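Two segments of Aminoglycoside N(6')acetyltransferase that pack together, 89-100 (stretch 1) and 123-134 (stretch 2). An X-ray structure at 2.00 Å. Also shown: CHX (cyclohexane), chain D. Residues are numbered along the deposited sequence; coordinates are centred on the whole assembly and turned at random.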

# COMPACT_ATOMS: atom_id res chain seq x y z
N GLU A 89 2.95 18.77 9.41
CA GLU A 89 1.51 18.57 9.52
C GLU A 89 1.22 17.22 10.15
O GLU A 89 0.06 16.89 10.44
CB GLU A 89 0.85 18.65 8.14
CG GLU A 89 1.66 17.94 7.07
CD GLU A 89 1.14 18.17 5.66
OE1 GLU A 89 -0.10 18.16 5.45
OE2 GLU A 89 1.99 18.35 4.75
N TYR A 90 2.28 16.44 10.36
CA TYR A 90 2.15 15.12 10.94
C TYR A 90 2.91 15.06 12.25
O TYR A 90 4.05 14.61 12.28
CB TYR A 90 2.62 14.05 9.96
CG TYR A 90 1.89 14.14 8.66
CD1 TYR A 90 0.50 13.98 8.61
CD2 TYR A 90 2.56 14.41 7.47
CE1 TYR A 90 -0.19 14.07 7.43
CE2 TYR A 90 1.88 14.50 6.27
CZ TYR A 90 0.51 14.34 6.26
OH TYR A 90 -0.18 14.44 5.08
N PRO A 91 2.27 15.53 13.33
CA PRO A 91 2.93 15.63 14.62
C PRO A 91 3.05 14.28 15.30
O PRO A 91 3.89 14.09 16.18
CB PRO A 91 2.02 16.57 15.42
CG PRO A 91 0.68 16.46 14.78
CD PRO A 91 0.83 15.84 13.42
N ASP A 92 2.21 13.34 14.89
CA ASP A 92 2.28 11.98 15.38
C ASP A 92 2.93 11.11 14.30
O ASP A 92 3.04 9.89 14.45
CB ASP A 92 0.89 11.48 15.75
CG ASP A 92 0.13 12.48 16.62
OD1 ASP A 92 -0.02 12.20 17.82
OD2 ASP A 92 -0.29 13.54 16.10
N GLY A 93 3.36 11.77 13.23
CA GLY A 93 3.97 11.08 12.10
C GLY A 93 2.93 10.54 11.12
O GLY A 93 1.76 10.95 11.13
N ALA A 94 3.36 9.60 10.28
CA ALA A 94 2.48 9.01 9.29
C ALA A 94 3.16 7.85 8.57
O ALA A 94 4.40 7.80 8.49
CB ALA A 94 2.04 10.07 8.29
N VAL A 95 2.37 6.91 8.06
CA VAL A 95 2.90 5.84 7.21
C VAL A 95 2.41 6.05 5.78
O VAL A 95 1.24 6.35 5.55
CB VAL A 95 2.53 4.41 7.73
CG1 VAL A 95 1.03 4.19 7.73
CG2 VAL A 95 3.20 3.33 6.89
N THR A 96 3.31 5.92 4.82
CA THR A 96 2.95 6.02 3.41
C THR A 96 2.86 4.60 2.87
O THR A 96 3.76 3.80 3.11
CB THR A 96 3.99 6.84 2.60
OG1 THR A 96 4.11 8.15 3.18
CG2 THR A 96 3.56 6.97 1.11
N LEU A 97 1.77 4.32 2.15
CA LEU A 97 1.46 3.00 1.62
C LEU A 97 1.48 3.00 0.09
O LEU A 97 0.96 3.91 -0.57
CB LEU A 97 0.07 2.55 2.12
CG LEU A 97 -0.48 1.19 1.70
CD1 LEU A 97 0.45 0.04 2.21
CD2 LEU A 97 -1.91 1.09 2.27
N ASP A 98 2.10 1.96 -0.47
CA ASP A 98 1.95 1.62 -1.88
C ASP A 98 1.45 0.21 -1.93
O ASP A 98 1.97 -0.65 -1.20
CB ASP A 98 3.28 1.59 -2.55
CG ASP A 98 3.62 2.86 -3.23
OD1 ASP A 98 3.41 2.91 -4.48
OD2 ASP A 98 4.12 3.78 -2.54
N LEU A 99 0.49 -0.06 -2.81
CA LEU A 99 -0.00 -1.43 -2.92
C LEU A 99 -0.30 -1.85 -4.35
O LEU A 99 -0.67 -1.01 -5.19
CB LEU A 99 -1.21 -1.65 -2.00
CG LEU A 99 -2.48 -0.90 -2.33
CD1 LEU A 99 -3.44 -1.83 -3.08
CD2 LEU A 99 -3.18 -0.35 -1.07
N PHE A 100 -0.17 -3.15 -4.57
CA PHE A 100 -0.30 -3.76 -5.86
C PHE A 100 -1.05 -5.06 -5.70
O PHE A 100 -0.54 -6.03 -5.08
CB PHE A 100 1.11 -4.01 -6.46
CG PHE A 100 1.99 -2.78 -6.46
CD1 PHE A 100 1.95 -1.88 -7.53
CD2 PHE A 100 2.85 -2.52 -5.39
CE1 PHE A 100 2.74 -0.73 -7.54
CE2 PHE A 100 3.66 -1.36 -5.39
CZ PHE A 100 3.60 -0.47 -6.49
N GLN A 123 -1.21 -4.35 11.00
CA GLN A 123 0.21 -3.93 11.01
C GLN A 123 0.44 -2.48 11.50
O GLN A 123 1.57 -2.09 11.82
CB GLN A 123 0.84 -4.14 9.62
CG GLN A 123 0.84 -5.61 9.10
CD GLN A 123 1.56 -6.58 10.02
OE1 GLN A 123 2.42 -6.19 10.80
NE2 GLN A 123 1.17 -7.84 9.97
N PHE A 124 -0.61 -1.67 11.54
CA PHE A 124 -0.40 -0.26 11.87
C PHE A 124 -1.50 0.28 12.75
O PHE A 124 -1.83 1.45 12.67
CB PHE A 124 -0.26 0.56 10.57
CG PHE A 124 0.96 0.19 9.77
CD1 PHE A 124 2.21 0.71 10.12
CD2 PHE A 124 0.88 -0.71 8.70
CE1 PHE A 124 3.37 0.37 9.40
CE2 PHE A 124 2.03 -1.09 7.98
CZ PHE A 124 3.28 -0.54 8.33
N SER A 125 -2.04 -0.58 13.60
CA SER A 125 -3.14 -0.19 14.48
C SER A 125 -2.79 0.95 15.44
O SER A 125 -3.66 1.67 15.92
CB SER A 125 -3.63 -1.41 15.26
OG SER A 125 -2.66 -1.76 16.23
N ASP A 126 -1.50 1.07 15.73
CA ASP A 126 -0.87 2.06 16.61
C ASP A 126 -0.50 3.37 15.86
O ASP A 126 -0.06 4.34 16.46
CB ASP A 126 0.44 1.43 17.07
CG ASP A 126 1.10 0.61 15.94
OD1 ASP A 126 1.11 1.08 14.76
OD2 ASP A 126 1.58 -0.50 16.21
N THR A 127 -0.65 3.36 14.55
CA THR A 127 -0.32 4.51 13.73
C THR A 127 -1.52 5.46 13.63
O THR A 127 -2.67 5.02 13.71
CB THR A 127 0.16 3.99 12.35
OG1 THR A 127 1.36 3.25 12.54
CG2 THR A 127 0.40 5.11 11.36
N LYS A 128 -1.28 6.75 13.48
CA LYS A 128 -2.38 7.73 13.41
C LYS A 128 -2.94 7.93 12.01
O LYS A 128 -4.13 8.04 11.82
CB LYS A 128 -1.94 9.08 13.99
CG LYS A 128 -2.30 9.29 15.45
CD LYS A 128 -1.68 8.22 16.36
CE LYS A 128 -2.68 7.76 17.41
NZ LYS A 128 -3.77 6.94 16.77
N ILE A 129 -2.05 7.97 11.03
CA ILE A 129 -2.37 8.49 9.69
C ILE A 129 -1.71 7.59 8.66
O ILE A 129 -0.54 7.24 8.84
CB ILE A 129 -1.80 9.95 9.54
CG1 ILE A 129 -2.37 10.87 10.63
CG2 ILE A 129 -2.02 10.53 8.11
CD1 ILE A 129 -3.87 11.09 10.51
N VAL A 130 -2.47 7.19 7.64
CA VAL A 130 -1.92 6.51 6.46
C VAL A 130 -2.05 7.43 5.26
O VAL A 130 -3.08 8.08 5.07
CB VAL A 130 -2.63 5.14 6.12
CG1 VAL A 130 -2.01 4.49 4.86
CG2 VAL A 130 -2.56 4.19 7.31
N LEU A 131 -1.00 7.49 4.44
CA LEU A 131 -1.02 8.27 3.21
C LEU A 131 -0.87 7.35 2.03
O LEU A 131 -0.08 6.41 2.07
CB LEU A 131 0.11 9.30 3.20
CG LEU A 131 0.13 10.30 4.37
CD1 LEU A 131 1.45 11.05 4.37
CD2 LEU A 131 -1.06 11.25 4.30
N ILE A 132 -1.64 7.63 0.98
CA ILE A 132 -1.52 6.95 -0.31
C ILE A 132 -1.54 7.96 -1.46
O ILE A 132 -2.21 9.00 -1.37
CB ILE A 132 -2.57 5.83 -0.47
CG1 ILE A 132 -2.13 4.81 -1.52
CG2 ILE A 132 -3.98 6.38 -0.72
CD1 ILE A 132 -2.72 3.36 -1.26
N ASN A 133 -0.81 7.66 -2.53
CA ASN A 133 -0.48 8.69 -3.53
C ASN A 133 -0.71 8.27 -4.99
O ASN A 133 0.25 8.20 -5.75
CB ASN A 133 0.99 9.10 -3.34
CG ASN A 133 1.22 9.81 -2.02
OD1 ASN A 133 0.86 10.97 -1.87
ND2 ASN A 133 1.80 9.11 -1.05
N PRO A 134 -1.97 7.98 -5.38
CA PRO A 134 -2.13 7.47 -6.76
C PRO A 134 -2.06 8.56 -7.81
O PRO A 134 -2.30 9.74 -7.52
CB PRO A 134 -3.53 6.86 -6.74
CG PRO A 134 -4.27 7.79 -5.79
CD PRO A 134 -3.26 7.98 -4.67
C1 CHX D . 0.13 2.71 -7.67
C2 CHX D . 0.12 1.53 -6.70
C3 CHX D . 0.39 1.99 -5.26
C4 CHX D . -0.74 2.89 -4.74
C5 CHX D . -1.39 3.74 -5.85
C6 CHX D . -0.48 3.99 -7.07
O HOH W 1 3.20 10.24 1.30
O HOH W 2 1.64 5.95 -2.13

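Two neighbouring parallel β-strands, 94-100 and 129-132, are tied together here by a short ladder of backbone hydrogen bonds, and apolar side chains on both faces of the sheet close over that ladder. The example shows how a parallel pairing divides its work: the backbone fixes the register, and the side chains, alternating from face to face, fill the space above and below it.

The ladder has three rungs. Val95 N donates to Ile129 O at 3.0 Å, Leu131 N donates to Val95 O at 2.7 Å, and Leu97 N donates to Leu131 O at 2.8 Å, all nearly straight. Val95 thus uses both its NH and its CO, reaching the residues before and after its partner Val130, while Leu131 does the same toward Val95 and Leu97. This staggered pattern is the signature of parallel strands. The same carbonyls also receive CA-H...O contacts, with Val130 CA 3.3 Å from Val95 O and Thr96 CA 3.3 Å from Leu131 O.

On one face, Val95 and Val130 meet directly, Val95 CG1 lying 3.6 Å from Val130 CG2. β-Branched valine suits an extended backbone and keeps its bulk near the main chain. The second methyl of Val95, CG2, sits over the face of the Phe124 ring, 3.9 Å from Phe124 CE1, in a CH-pi contact. Phe124 precedes the strand and opens a type I turn that runs to Thr127, with Thr127 N donating to Phe124 O at 2.9 Å. Leu97 continues this apolar layer, its CB 3.9 Å from Val130 CG1, and farther along Leu99 CD2 reaches Ile132 CD1 at 3.7 Å.

The other face carries Thr96 and Leu131. Leu131, buried in the assembly and with 93 Å² covered by stretch 1, sends CD1 to within 4.1 Å of Ala94 CB and 3.9 Å of Tyr90 CZ. The small side chain of Ala94 also packs against Ile129, with 4.0 Å between the two CB atoms. Tyr90 lies obliquely to this cluster, its CE1 4.0 Å from Ile129 CG2; its hydroxyl is hydrogen-bonded elsewhere in the structure, so the ring can be buried without leaving that polar group unsatisfied. Before the strand, Gly93 has a positive phi, a conformation glycine adopts readily.

Toward the end of the pairing, polar groups and water take over. Water 1 links Thr96 OG1 and Asn133 ND2, at 3.0 Å from each, and accepts from the amide. Water 2 donates to Leu97 O at 2.7 Å, with weaker bonds at 3.3 Å to Asp98 OD2 and from Asn133 ND2. Thr96 and Asn133 are partly exposed, and their polar atoms meet water here. Cyclohexane lies nearby, its C4 4.0 Å from Ile132 CG1 and its C3 over one face of the Phe100 ring.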